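Local coordinates for protein AT-less polyketide synthase (Streptomyces platensis subsp. rosaceus, PDB 4TKT) that probably catalyses decarboxylative condensation that lengthens the growing polyketide chain, as a ketosynthase domain of the isomigrastatin assembly line, at residues A43-H48 and P249-G254; L79-S84 and L97-A102; H103-D108 and V253-L258. One frame throughout, in Å; residues are numbered along the deposited sequence.

Contact 1 (A43-H48 and P249-G254); sequences AGRWDH and PGEGVG
R45 grips E251 end-on, NH1 and NH2 each taking one carboxylate oxygen, across 12.8 Å of CA-to-CA separation. In the loop that follows strand 39-40, the chain of R45 bends at chi2 (-64°), then continues extended through chi3, with the guanidinium turned at chi4 so that both terminal nitrogens face the carboxylate. NH2 meets OE1 of E251 at 2.8 Å, almost straight and on the syn lone pair. NH1 lies 2.6 Å from OE2 of E251; that bond is more bent and sits 34° out of the carboxylate plane, since the two flat groups are twisted against each other. The backbone nitrogens of L70 and S216 also donate to OE1 and OE2 of E251, so its charge has several donors and would probably stay ionised. NE of R45 pairs with the sulfonate of a bound MES, probably from the crystallisation liquor. Farther along the loop, NE1 of W46 donates to ND1 of H48 (3.0 Å), a bond local to this segment. Across the contact itself stands a bidentate salt bridge, tying a loop to E251, the residue just before strand 252-260 of the ketosynthase's thiolase-type fold.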
ATOM      1  N   ALA A  43      14.649  -5.535  20.101  1.00 38.45           N
ATOM      2  CA  ALA A  43      14.610  -5.913  21.512  1.00 46.80           C
ATOM      3  C   ALA A  43      13.274  -5.595  22.181  1.00 49.34           C
ATOM      4  O   ALA A  43      12.891  -6.246  23.152  1.00 55.27           O
ATOM      5  CB  ALA A  43      15.743  -5.230  22.263  1.00 48.61           C
ATOM      6  N   GLY A  44      12.572  -4.591  21.663  1.00 45.99           N
ATOM      7  CA  GLY A  44      11.284  -4.202  22.209  1.00 45.27           C
ATOM      8  C   GLY A  44      10.216  -5.272  22.067  1.00 48.61           C
ATOM      9  O   GLY A  44       9.413  -5.474  22.977  1.00 52.95           O
ATOM     10  N   ARG A  45      10.213  -5.957  20.926  1.00 45.67           N
ATOM     11  CA  ARG A  45       9.215  -6.983  20.625  1.00 44.73           C
ATOM     12  C   ARG A  45       9.176  -8.091  21.675  1.00 48.16           C
ATOM     13  O   ARG A  45       8.150  -8.311  22.322  1.00 51.80           O
ATOM     14  CB  ARG A  45       9.484  -7.591  19.247  1.00 47.35           C
ATOM     15  CG  ARG A  45       9.439  -6.595  18.103  1.00 46.30           C
ATOM     16  CD  ARG A  45       8.054  -5.997  17.948  1.00 43.71           C
ATOM     17  NE  ARG A  45       8.003  -5.027  16.860  1.00 42.62           N
ATOM     18  CZ  ARG A  45       7.639  -5.319  15.617  1.00 27.97           C
ATOM     19  NH1 ARG A  45       7.288  -6.557  15.300  1.00 26.89           N
ATOM     20  NH2 ARG A  45       7.622  -4.372  14.688  1.00 27.86           N
ATOM     21  N   TRP A  46      10.295  -8.791  21.832  1.00 48.93           N
ATOM     22  CA  TRP A  46      10.433  -9.827  22.852  1.00 44.01           C
ATOM     23  C   TRP A  46      11.906 -10.158  23.071  1.00 42.07           C
ATOM     24  O   TRP A  46      12.764  -9.748  22.290  1.00 39.64           O
ATOM     25  CB  TRP A  46       9.656 -11.091  22.461  1.00 38.11           C
ATOM     26  CG  TRP A  46      10.131 -11.738  21.189  1.00 38.90           C
ATOM     27  CD1 TRP A  46      11.198 -12.578  21.043  1.00 41.99           C
ATOM     28  CD2 TRP A  46       9.543 -11.607  19.887  1.00 30.90           C
ATOM     29  NE1 TRP A  46      11.316 -12.970  19.731  1.00 40.12           N
ATOM     30  CE2 TRP A  46      10.314 -12.390  19.001  1.00 30.57           C
ATOM     31  CE3 TRP A  46       8.446 -10.902  19.383  1.00 29.64           C
ATOM     32  CZ2 TRP A  46      10.020 -12.488  17.641  1.00 29.07           C
ATOM     33  CZ3 TRP A  46       8.155 -10.999  18.032  1.00 28.45           C
ATOM     34  CH2 TRP A  46       8.940 -11.786  17.177  1.00 30.57           C
ATOM     35  N   ASP A  47      12.198 -10.898  24.135  1.00 38.56           N
ATOM     36  CA  ASP A  47      13.563 -11.350  24.379  1.00 40.65           C
ATOM     37  C   ASP A  47      13.846 -12.600  23.554  1.00 47.99           C
ATOM     38  O   ASP A  47      13.481 -13.709  23.945  1.00 53.58           O
ATOM     39  CB  ASP A  47      13.791 -11.629  25.860  1.00 49.72           C
ATOM     40  CG  ASP A  47      15.231 -11.983  26.166  1.00 70.98           C
ATOM     41  OD1 ASP A  47      16.116 -11.622  25.361  1.00 75.28           O
ATOM     42  OD2 ASP A  47      15.480 -12.617  27.213  1.00 84.04           O
ATOM     43  N   HIS A  48      14.503 -12.413  22.415  1.00 44.35           N
ATOM     44  CA  HIS A  48      14.696 -13.497  21.462  1.00 42.76           C
ATOM     45  C   HIS A  48      15.766 -14.488  21.912  1.00 45.14           C
ATOM     46  O   HIS A  48      15.877 -15.584  21.359  1.00 46.87           O
ATOM     47  CB  HIS A  48      15.053 -12.932  20.087  1.00 36.57           C
ATOM     48  CG  HIS A  48      14.876 -13.913  18.970  1.00 35.13           C
ATOM     49  ND1 HIS A  48      13.658 -14.484  18.669  1.00 37.50           N
ATOM     50  CD2 HIS A  48      15.762 -14.428  18.086  1.00 35.34           C
ATOM     51  CE1 HIS A  48      13.801 -15.307  17.645  1.00 32.61           C
ATOM     52  NE2 HIS A  48      15.069 -15.290  17.272  1.00 36.45           N
ATOM     53  N   PRO A 249      10.832 -13.688   7.409  1.00 28.60           N
ATOM     54  CA  PRO A 249       9.534 -13.008   7.488  1.00 26.15           C
ATOM     55  C   PRO A 249       9.675 -11.492   7.537  1.00 27.04           C
ATOM     56  O   PRO A 249      10.664 -10.981   8.059  1.00 29.38           O
ATOM     57  CB  PRO A 249       8.934 -13.547   8.790  1.00 23.22           C
ATOM     58  CG  PRO A 249      10.105 -13.963   9.600  1.00 36.02           C
ATOM     59  CD  PRO A 249      11.122 -14.472   8.620  1.00 31.03           C
ATOM     60  N   GLY A 250       8.693 -10.787   6.988  1.00 30.51           N
ATOM     61  CA  GLY A 250       8.709  -9.337   6.976  1.00 28.61           C
ATOM     62  C   GLY A 250       7.353  -8.742   7.304  1.00 29.08           C
ATOM     63  O   GLY A 250       6.321  -9.373   7.081  1.00 31.58           O
ATOM     64  N   GLU A 251       7.363  -7.526   7.842  1.00 26.99           N
ATOM     65  CA  GLU A 251       6.137  -6.810   8.184  1.00 21.04           C
ATOM     66  C   GLU A 251       5.762  -5.819   7.091  1.00 28.49           C
ATOM     67  O   GLU A 251       6.632  -5.294   6.404  1.00 33.65           O
ATOM     68  CB  GLU A 251       6.294  -6.072   9.514  1.00 25.20           C
ATOM     69  CG  GLU A 251       6.380  -6.972  10.728  1.00 29.29           C
ATOM     70  CD  GLU A 251       6.539  -6.187  12.014  1.00 31.93           C
ATOM     71  OE1 GLU A 251       7.148  -5.096  11.978  1.00 29.27           O
ATOM     72  OE2 GLU A 251       6.049  -6.657  13.060  1.00 36.47           O
ATOM     73  N   GLY A 252       4.470  -5.553   6.933  1.00 26.46           N
ATOM     74  CA  GLY A 252       4.035  -4.605   5.925  1.00 24.66           C
ATOM     75  C   GLY A 252       2.543  -4.350   5.898  1.00 22.57           C
ATOM     76  O   GLY A 252       1.742  -5.230   6.208  1.00 28.28           O
ATOM     77  N   VAL A 253       2.175  -3.124   5.536  1.00 25.02           N
ATOM     78  CA  VAL A 253       0.778  -2.750   5.348  1.00 22.73           C
ATOM     79  C   VAL A 253       0.653  -1.940   4.066  1.00 23.58           C
ATOM     80  O   VAL A 253       1.383  -0.971   3.873  1.00 26.37           O
ATOM     81  CB  VAL A 253       0.225  -1.912   6.520  1.00 25.08           C
ATOM     82  CG1 VAL A 253      -1.286  -1.800   6.412  1.00 22.07           C
ATOM     83  CG2 VAL A 253       0.616  -2.515   7.858  1.00 33.34           C
ATOM     84  N   GLY A 254      -0.265  -2.327   3.191  1.00 20.50           N
ATOM     85  CA  GLY A 254      -0.450  -1.612   1.944  1.00 23.79           C
ATOM     86  C   GLY A 254      -1.866  -1.720   1.422  1.00 28.10           C
ATOM     87  O   GLY A 254      -2.604  -2.632   1.798  1.00 27.49           O
TER

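Contact 2 (L79-S84 and L97-A102)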
ATOM      1  N   LEU A  79      -8.381   8.561  18.668  1.00 27.39           N
ATOM      2  CA  LEU A  79      -9.341   9.665  18.659  1.00 33.59           C
ATOM      3  C   LEU A  79      -9.676  10.093  17.236  1.00 35.79           C
ATOM      4  O   LEU A  79     -10.803  10.494  16.944  1.00 42.77           O
ATOM      5  CB  LEU A  79      -8.801  10.854  19.453  1.00 29.49           C
ATOM      6  CG  LEU A  79      -9.320  11.010  20.883  1.00 34.36           C
ATOM      7  CD1 LEU A  79      -9.418   9.669  21.582  1.00 33.64           C
ATOM      8  CD2 LEU A  79      -8.415  11.944  21.663  1.00 32.95           C
ATOM      9  N   PHE A  80      -8.687  10.001  16.355  1.00 28.07           N
ATOM     10  CA  PHE A  80      -8.883  10.321  14.951  1.00 28.18           C
ATOM     11  C   PHE A  80      -9.948   9.419  14.334  1.00 31.90           C
ATOM     12  O   PHE A  80     -10.742   9.862  13.504  1.00 31.85           O
ATOM     13  CB  PHE A  80      -7.562  10.191  14.191  1.00 27.99           C
ATOM     14  CG  PHE A  80      -7.655  10.555  12.740  1.00 32.67           C
ATOM     15  CD1 PHE A  80      -7.431  11.855  12.325  1.00 39.35           C
ATOM     16  CD2 PHE A  80      -7.955   9.596  11.787  1.00 34.67           C
ATOM     17  CE1 PHE A  80      -7.511  12.194  10.990  1.00 35.71           C
ATOM     18  CE2 PHE A  80      -8.040   9.929  10.450  1.00 31.74           C
ATOM     19  CZ  PHE A  80      -7.817  11.229  10.051  1.00 32.93           C
ATOM     20  N   PHE A  81      -9.970   8.156  14.754  1.00 33.73           N
ATOM     21  CA  PHE A  81     -10.879   7.170  14.178  1.00 28.91           C
ATOM     22  C   PHE A  81     -12.116   6.920  15.037  1.00 33.95           C
ATOM     23  O   PHE A  81     -12.871   5.983  14.786  1.00 41.10           O
ATOM     24  CB  PHE A  81     -10.145   5.846  13.944  1.00 32.63           C
ATOM     25  CG  PHE A  81      -9.021   5.948  12.959  1.00 24.61           C
ATOM     26  CD1 PHE A  81      -9.274   5.937  11.599  1.00 24.60           C
ATOM     27  CD2 PHE A  81      -7.711   6.058  13.393  1.00 24.68           C
ATOM     28  CE1 PHE A  81      -8.242   6.034  10.688  1.00 24.66           C
ATOM     29  CE2 PHE A  81      -6.672   6.158  12.486  1.00 27.93           C
ATOM     30  CZ  PHE A  81      -6.937   6.144  11.131  1.00 24.74           C
ATOM     31  N   GLY A  82     -12.319   7.758  16.047  1.00 34.51           N
ATOM     32  CA  GLY A  82     -13.476   7.628  16.913  1.00 35.88           C
ATOM     33  C   GLY A  82     -13.443   6.348  17.725  1.00 37.24           C
ATOM     34  O   GLY A  82     -14.482   5.791  18.075  1.00 39.85           O
ATOM     35  N   ILE A  83     -12.237   5.879  18.019  1.00 32.30           N
ATOM     36  CA  ILE A  83     -12.055   4.692  18.843  1.00 34.96           C
ATOM     37  C   ILE A  83     -11.543   5.099  20.217  1.00 35.25           C
ATOM     38  O   ILE A  83     -10.644   5.929  20.324  1.00 43.92           O
ATOM     39  CB  ILE A  83     -11.074   3.703  18.191  1.00 30.24           C
ATOM     40  CG1 ILE A  83     -11.642   3.189  16.867  1.00 29.71           C
ATOM     41  CG2 ILE A  83     -10.770   2.546  19.128  1.00 23.93           C
ATOM     42  CD1 ILE A  83     -10.662   2.356  16.060  1.00 23.00           C
ATOM     43  N   SER A  84     -12.123   4.527  21.266  1.00 31.22           N
ATOM     44  CA  SER A  84     -11.687   4.843  22.620  1.00 34.90           C
ATOM     45  C   SER A  84     -10.276   4.318  22.843  1.00 32.23           C
ATOM     46  O   SER A  84      -9.949   3.212  22.417  1.00 37.74           O
ATOM     47  CB  SER A  84     -12.642   4.253  23.659  1.00 39.78           C
ATOM     48  OG  SER A  84     -12.380   2.879  23.872  1.00 47.08           O
ATOM     49  N   LEU A  97      -3.140  -0.469  11.994  1.00 27.47           N
ATOM     50  CA  LEU A  97      -2.291   0.014  10.911  1.00 25.56           C
ATOM     51  C   LEU A  97      -3.016   0.033   9.569  1.00 30.75           C
ATOM     52  O   LEU A  97      -2.691   0.838   8.696  1.00 38.16           O
ATOM     53  CB  LEU A  97      -1.020  -0.833  10.802  1.00 24.05           C
ATOM     54  CG  LEU A  97      -0.052  -0.751  11.985  1.00 28.17           C
ATOM     55  CD1 LEU A  97       1.335  -1.231  11.584  1.00 31.71           C
ATOM     56  CD2 LEU A  97       0.011   0.660  12.537  1.00 24.18           C
ATOM     57  N   PHE A  98      -3.996  -0.849   9.399  1.00 24.04           N
ATOM     58  CA  PHE A  98      -4.735  -0.891   8.145  1.00 21.04           C
ATOM     59  C   PHE A  98      -5.714   0.273   8.077  1.00 25.51           C
ATOM     60  O   PHE A  98      -5.966   0.818   7.003  1.00 31.97           O
ATOM     61  CB  PHE A  98      -5.470  -2.222   7.977  1.00 20.40           C
ATOM     62  CG  PHE A  98      -5.949  -2.470   6.574  1.00 25.16           C
ATOM     63  CD1 PHE A  98      -5.042  -2.588   5.531  1.00 24.81           C
ATOM     64  CD2 PHE A  98      -7.301  -2.582   6.296  1.00 22.41           C
ATOM     65  CE1 PHE A  98      -5.474  -2.813   4.236  1.00 20.90           C
ATOM     66  CE2 PHE A  98      -7.742  -2.809   5.004  1.00 24.55           C
ATOM     67  CZ  PHE A  98      -6.827  -2.926   3.971  1.00 20.83           C
ATOM     68  N   LEU A  99      -6.262   0.651   9.228  1.00 21.51           N
ATOM     69  CA  LEU A  99      -7.090   1.849   9.315  1.00 22.09           C
ATOM     70  C   LEU A  99      -6.323   3.064   8.808  1.00 28.69           C
ATOM     71  O   LEU A  99      -6.820   3.817   7.972  1.00 38.95           O
ATOM     72  CB  LEU A  99      -7.556   2.086  10.753  1.00 22.14           C
ATOM     73  CG  LEU A  99      -8.938   1.553  11.130  1.00 34.43           C
ATOM     74  CD1 LEU A  99      -9.206   1.762  12.611  1.00 37.12           C
ATOM     75  CD2 LEU A  99     -10.012   2.227  10.291  1.00 32.03           C
ATOM     76  N   GLN A 100      -5.106   3.241   9.314  1.00 23.08           N
ATOM     77  CA  GLN A 100      -4.271   4.374   8.930  1.00 27.39           C
ATOM     78  C   GLN A 100      -3.852   4.277   7.466  1.00 24.23           C
ATOM     79  O   GLN A 100      -3.776   5.282   6.762  1.00 31.94           O
ATOM     80  CB  GLN A 100      -3.044   4.458   9.841  1.00 31.50           C
ATOM     81  CG  GLN A 100      -3.398   4.790  11.288  1.00 42.31           C
ATOM     82  CD  GLN A 100      -2.182   4.966  12.178  1.00 39.35           C
ATOM     83  OE1 GLN A 100      -1.084   4.517  11.849  1.00 36.10           O
ATOM     84  NE2 GLN A 100      -2.374   5.626  13.316  1.00 25.13           N
ATOM     85  N   CYS A 101      -3.594   3.056   7.015  1.00 23.57           N
ATOM     86  CA  CYS A 101      -3.285   2.793   5.618  1.00 23.80           C
ATOM     87  C   CYS A 101      -4.453   3.162   4.705  1.00 24.04           C
ATOM     88  O   CYS A 101      -4.261   3.749   3.641  1.00 30.96           O
ATOM     89  CB  CYS A 101      -2.921   1.324   5.430  1.00 23.05           C
ATOM     90  SG  CYS A 101      -2.541   0.861   3.735  1.00 41.67           S
ATOM     91  N   ALA A 102      -5.663   2.808   5.128  1.00 29.28           N
ATOM     92  CA  ALA A 102      -6.867   3.109   4.361  1.00 23.82           C
ATOM     93  C   ALA A 102      -7.040   4.609   4.156  1.00 24.89           C
ATOM     94  O   ALA A 102      -7.334   5.062   3.050  1.00 29.51           O
ATOM     95  CB  ALA A 102      -8.088   2.533   5.053  1.00 23.24           C
TER
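Aromatic packing comes first, with F81 and L99 as the central pair. CB of L99 sits over one face of the F81 ring, offset toward its rim, in a CH-pi contact 4.2 Å from the ring centroid and 18° off the normal. The opposite face is taken by F80 of the same loop, whose CD2 lies 3.5 Å above the ring plane, so F81 is clasped between its own neighbour and the helix. A chi1 of -63° sets CG of F81 beside its backbone N and sends the ring toward the helix. Apolar side-chain contacts extend the patch: CD2 of L99 reaches CD1 of F81 at 4.0 Å, while its other branch, CD1, makes an aliphatic contact with CD1 of I83 at 3.8 Å, the two side chains approaching tip to tip. Q100 contributes the methylene part of its chain, CG lying 3.7 Å from CE2 of F81, as the two side chains run roughly at right angles. Beyond the two segments, F172 of helix 163-173 meets the F81 ring edge-to-face and also touches L99. Hydrophobic residues of an irregular loop are thus docked on one flank of the buried helix 93-109, in the N-terminal half of a thiolase-type ketosynthase fold.

Contact 3 (H103-D108 and V253-L258); sequences HTTLED and VGAVLL
Helix 103-108 lies over strand 253-258 with the axes 8.2 Å apart at closest approach and their N-to-C directions 43° apart, and the backbones come nearest at T105 and V256, whose CA atoms are 6.6 Å apart. Packing of a helix on a sheet depends on which residues of each face the other, and T105 is the main one on the helix side. Its two branches divide the work. The methyl CG2, opposite the backbone N across the CA-CB bond (chi1 -51° for OG1), rests on the strand backbone: it is 3.8 Å from N of L257, with the carbonyl carbon of V256 and CB of L257 only slightly farther off. The hydroxyl OG1 points the other way along the strand and packs against CB of A255 at 3.7 Å, while hydrogen bonding to the carbonyl oxygen of C101 one turn earlier in the helix. A polar atom in a buried interface is thereby satisfied within its own helix. The strand answers in alternation: A255 and L257 direct their CB atoms to the helix, whereas V256 between them points away, toward the other side of the sheet. CB of A255 thus meets the hydroxyl, and L257 lies farther along the strand, on the side of the methyl. L106 adds only a loose approach, its CD1 lying 4.7 Å from CD1 of L257. Around this pair, strand 252-260 is hydrogen-bonded between strands 9-17 and 208-214, and helix 93-109 reaches over both: T105 touches A15 on one flank and L209 on the other, while OD2 of D108 hydrogen-bonds to the backbone N of M14.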
ATOM      1  N   HIS A 103      -6.859   5.375   5.224  1.00 25.13           N
ATOM      2  CA  HIS A 103      -7.015   6.820   5.145  1.00 28.36           C
ATOM      3  C   HIS A 103      -5.967   7.438   4.231  1.00 33.05           C
ATOM      4  O   HIS A 103      -6.292   8.261   3.373  1.00 36.55           O
ATOM      5  CB  HIS A 103      -6.931   7.457   6.530  1.00 29.57           C
ATOM      6  CG  HIS A 103      -7.156   8.936   6.520  1.00 33.76           C
ATOM      7  ND1 HIS A 103      -8.396   9.498   6.305  1.00 33.38           N
ATOM      8  CD2 HIS A 103      -6.296   9.970   6.679  1.00 36.09           C
ATOM      9  CE1 HIS A 103      -8.292  10.815   6.341  1.00 35.91           C
ATOM     10  NE2 HIS A 103      -7.029  11.127   6.565  1.00 38.52           N
ATOM     11  N   THR A 104      -4.712   7.036   4.415  1.00 27.00           N
ATOM     12  CA  THR A 104      -3.620   7.558   3.599  1.00 32.77           C
ATOM     13  C   THR A 104      -3.852   7.274   2.117  1.00 29.71           C
ATOM     14  O   THR A 104      -3.459   8.067   1.263  1.00 31.20           O
ATOM     15  CB  THR A 104      -2.261   6.968   4.021  1.00 32.49           C
ATOM     16  OG1 THR A 104      -2.356   5.542   4.063  1.00 61.87           O
ATOM     17  CG2 THR A 104      -1.868   7.467   5.396  1.00 30.47           C
ATOM     18  N   THR A 105      -4.504   6.153   1.817  1.00 27.25           N
ATOM     19  CA  THR A 105      -4.775   5.784   0.431  1.00 35.19           C
ATOM     20  C   THR A 105      -5.808   6.719  -0.186  1.00 33.20           C
ATOM     21  O   THR A 105      -5.694   7.101  -1.351  1.00 36.15           O
ATOM     22  CB  THR A 105      -5.274   4.330   0.303  1.00 30.40           C
ATOM     23  OG1 THR A 105      -4.380   3.448   0.993  1.00 29.96           O
ATOM     24  CG2 THR A 105      -5.343   3.921  -1.160  1.00 26.88           C
ATOM     25  N   LEU A 106      -6.817   7.089   0.595  1.00 29.75           N
ATOM     26  CA  LEU A 106      -7.822   8.032   0.123  1.00 29.26           C
ATOM     27  C   LEU A 106      -7.197   9.401  -0.118  1.00 30.67           C
ATOM     28  O   LEU A 106      -7.524  10.083  -1.088  1.00 41.98           O
ATOM     29  CB  LEU A 106      -8.978   8.142   1.115  1.00 28.87           C
ATOM     30  CG  LEU A 106     -10.191   7.247   0.849  1.00 30.14           C
ATOM     31  CD1 LEU A 106      -9.847   5.771   0.999  1.00 27.03           C
ATOM     32  CD2 LEU A 106     -11.336   7.627   1.766  1.00 28.36           C
ATOM     33  N   GLU A 107      -6.289   9.797   0.765  1.00 30.66           N
ATOM     34  CA  GLU A 107      -5.639  11.092   0.637  1.00 37.88           C
ATOM     35  C   GLU A 107      -4.708  11.117  -0.569  1.00 37.44           C
ATOM     36  O   GLU A 107      -4.588  12.140  -1.241  1.00 41.67           O
ATOM     37  CB  GLU A 107      -4.874  11.443   1.914  1.00 38.90           C
ATOM     38  CG  GLU A 107      -5.782  11.786   3.086  1.00 43.06           C
ATOM     39  CD  GLU A 107      -5.017  12.272   4.300  1.00 52.61           C
ATOM     40  OE1 GLU A 107      -3.984  11.660   4.638  1.00 55.79           O
ATOM     41  OE2 GLU A 107      -5.450  13.268   4.917  1.00 59.92           O
ATOM     42  N   ASP A 108      -4.060   9.990  -0.848  1.00 34.86           N
ATOM     43  CA  ASP A 108      -3.210   9.880  -2.027  1.00 34.98           C
ATOM     44  C   ASP A 108      -4.058   9.952  -3.290  1.00 33.60           C
ATOM     45  O   ASP A 108      -3.630  10.496  -4.307  1.00 39.78           O
ATOM     46  CB  ASP A 108      -2.404   8.579  -2.010  1.00 36.57           C
ATOM     47  CG  ASP A 108      -1.356   8.527  -3.111  1.00 47.10           C
ATOM     48  OD1 ASP A 108      -0.551   9.477  -3.215  1.00 51.62           O
ATOM     49  OD2 ASP A 108      -1.339   7.539  -3.877  1.00 51.72           O
ATOM     50  N   VAL A 253       2.175  -3.124   5.536  1.00 25.02           N
ATOM     51  CA  VAL A 253       0.778  -2.750   5.348  1.00 22.73           C
ATOM     52  C   VAL A 253       0.653  -1.940   4.066  1.00 23.58           C
ATOM     53  O   VAL A 253       1.383  -0.971   3.873  1.00 26.37           O
ATOM     54  CB  VAL A 253       0.225  -1.912   6.520  1.00 25.08           C
ATOM     55  CG1 VAL A 253      -1.286  -1.800   6.412  1.00 22.07           C
ATOM     56  CG2 VAL A 253       0.616  -2.515   7.858  1.00 33.34           C
ATOM     57  N   GLY A 254      -0.265  -2.327   3.191  1.00 20.50           N
ATOM     58  CA  GLY A 254      -0.450  -1.612   1.944  1.00 23.79           C
ATOM     59  C   GLY A 254      -1.866  -1.720   1.422  1.00 28.10           C
ATOM     60  O   GLY A 254      -2.604  -2.632   1.798  1.00 27.49           O
ATOM     61  N   ALA A 255      -2.245  -0.785   0.556  1.00 26.26           N
ATOM     62  CA  ALA A 255      -3.573  -0.799  -0.048  1.00 28.04           C
ATOM     63  C   ALA A 255      -3.621   0.005  -1.342  1.00 25.12           C
ATOM     64  O   ALA A 255      -2.810   0.904  -1.562  1.00 30.79           O
ATOM     65  CB  ALA A 255      -4.604  -0.268   0.932  1.00 21.24           C
ATOM     66  N   VAL A 256      -4.575  -0.339  -2.200  1.00 24.12           N
ATOM     67  CA  VAL A 256      -4.843   0.434  -3.404  1.00 23.82           C
ATOM     68  C   VAL A 256      -6.328   0.755  -3.492  1.00 28.47           C
ATOM     69  O   VAL A 256      -7.168  -0.021  -3.036  1.00 29.42           O
ATOM     70  CB  VAL A 256      -4.410  -0.313  -4.681  1.00 27.01           C
ATOM     71  CG1 VAL A 256      -2.906  -0.269  -4.841  1.00 24.77           C
ATOM     72  CG2 VAL A 256      -4.908  -1.747  -4.655  1.00 24.08           C
ATOM     73  N   LEU A 257      -6.646   1.912  -4.064  1.00 24.69           N
ATOM     74  CA  LEU A 257      -8.028   2.255  -4.360  1.00 29.76           C
ATOM     75  C   LEU A 257      -8.311   1.902  -5.815  1.00 31.91           C
ATOM     76  O   LEU A 257      -7.676   2.437  -6.724  1.00 29.47           O
ATOM     77  CB  LEU A 257      -8.298   3.738  -4.095  1.00 25.45           C
ATOM     78  CG  LEU A 257      -9.771   4.153  -4.027  1.00 28.84           C
ATOM     79  CD1 LEU A 257     -10.508   3.351  -2.967  1.00 24.73           C
ATOM     80  CD2 LEU A 257      -9.906   5.640  -3.750  1.00 26.19           C
ATOM     81  N   LEU A 258      -9.256   0.990  -6.029  1.00 33.13           N
ATOM     82  CA  LEU A 258      -9.530   0.479  -7.367  1.00 30.07           C
ATOM     83  C   LEU A 258     -10.833   1.021  -7.941  1.00 31.51           C
ATOM     84  O   LEU A 258     -11.786   1.290  -7.209  1.00 32.14           O
ATOM     85  CB  LEU A 258      -9.565  -1.049  -7.351  1.00 26.58           C
ATOM     86  CG  LEU A 258      -8.281  -1.721  -6.873  1.00 29.49           C
ATOM     87  CD1 LEU A 258      -8.399  -3.229  -6.996  1.00 30.47           C
ATOM     88  CD2 LEU A 258      -7.093  -1.202  -7.661  1.00 26.45           C
TER

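In these three contacts the chemistry differs with the elements joined and with burial. Contact 3, helix on strand, is the most central, its centre about 6 Å from that of the chain; it is wholly buried and mostly van der Waals, with one hydroxyl satisfied inside the helix. Contact 2, though buried, lies farther out and relies on an aromatic ring and aliphatic chains; contact 1 is partly buried and is held by charge. Contacts 2 and 3 use successive parts of helix 93-109, one face toward a loop and another toward the sheet. The segments of contacts 1 and 3 overlap at V253 and G254, though the touching residues differ: E251 in one, A255 to L257 in the other.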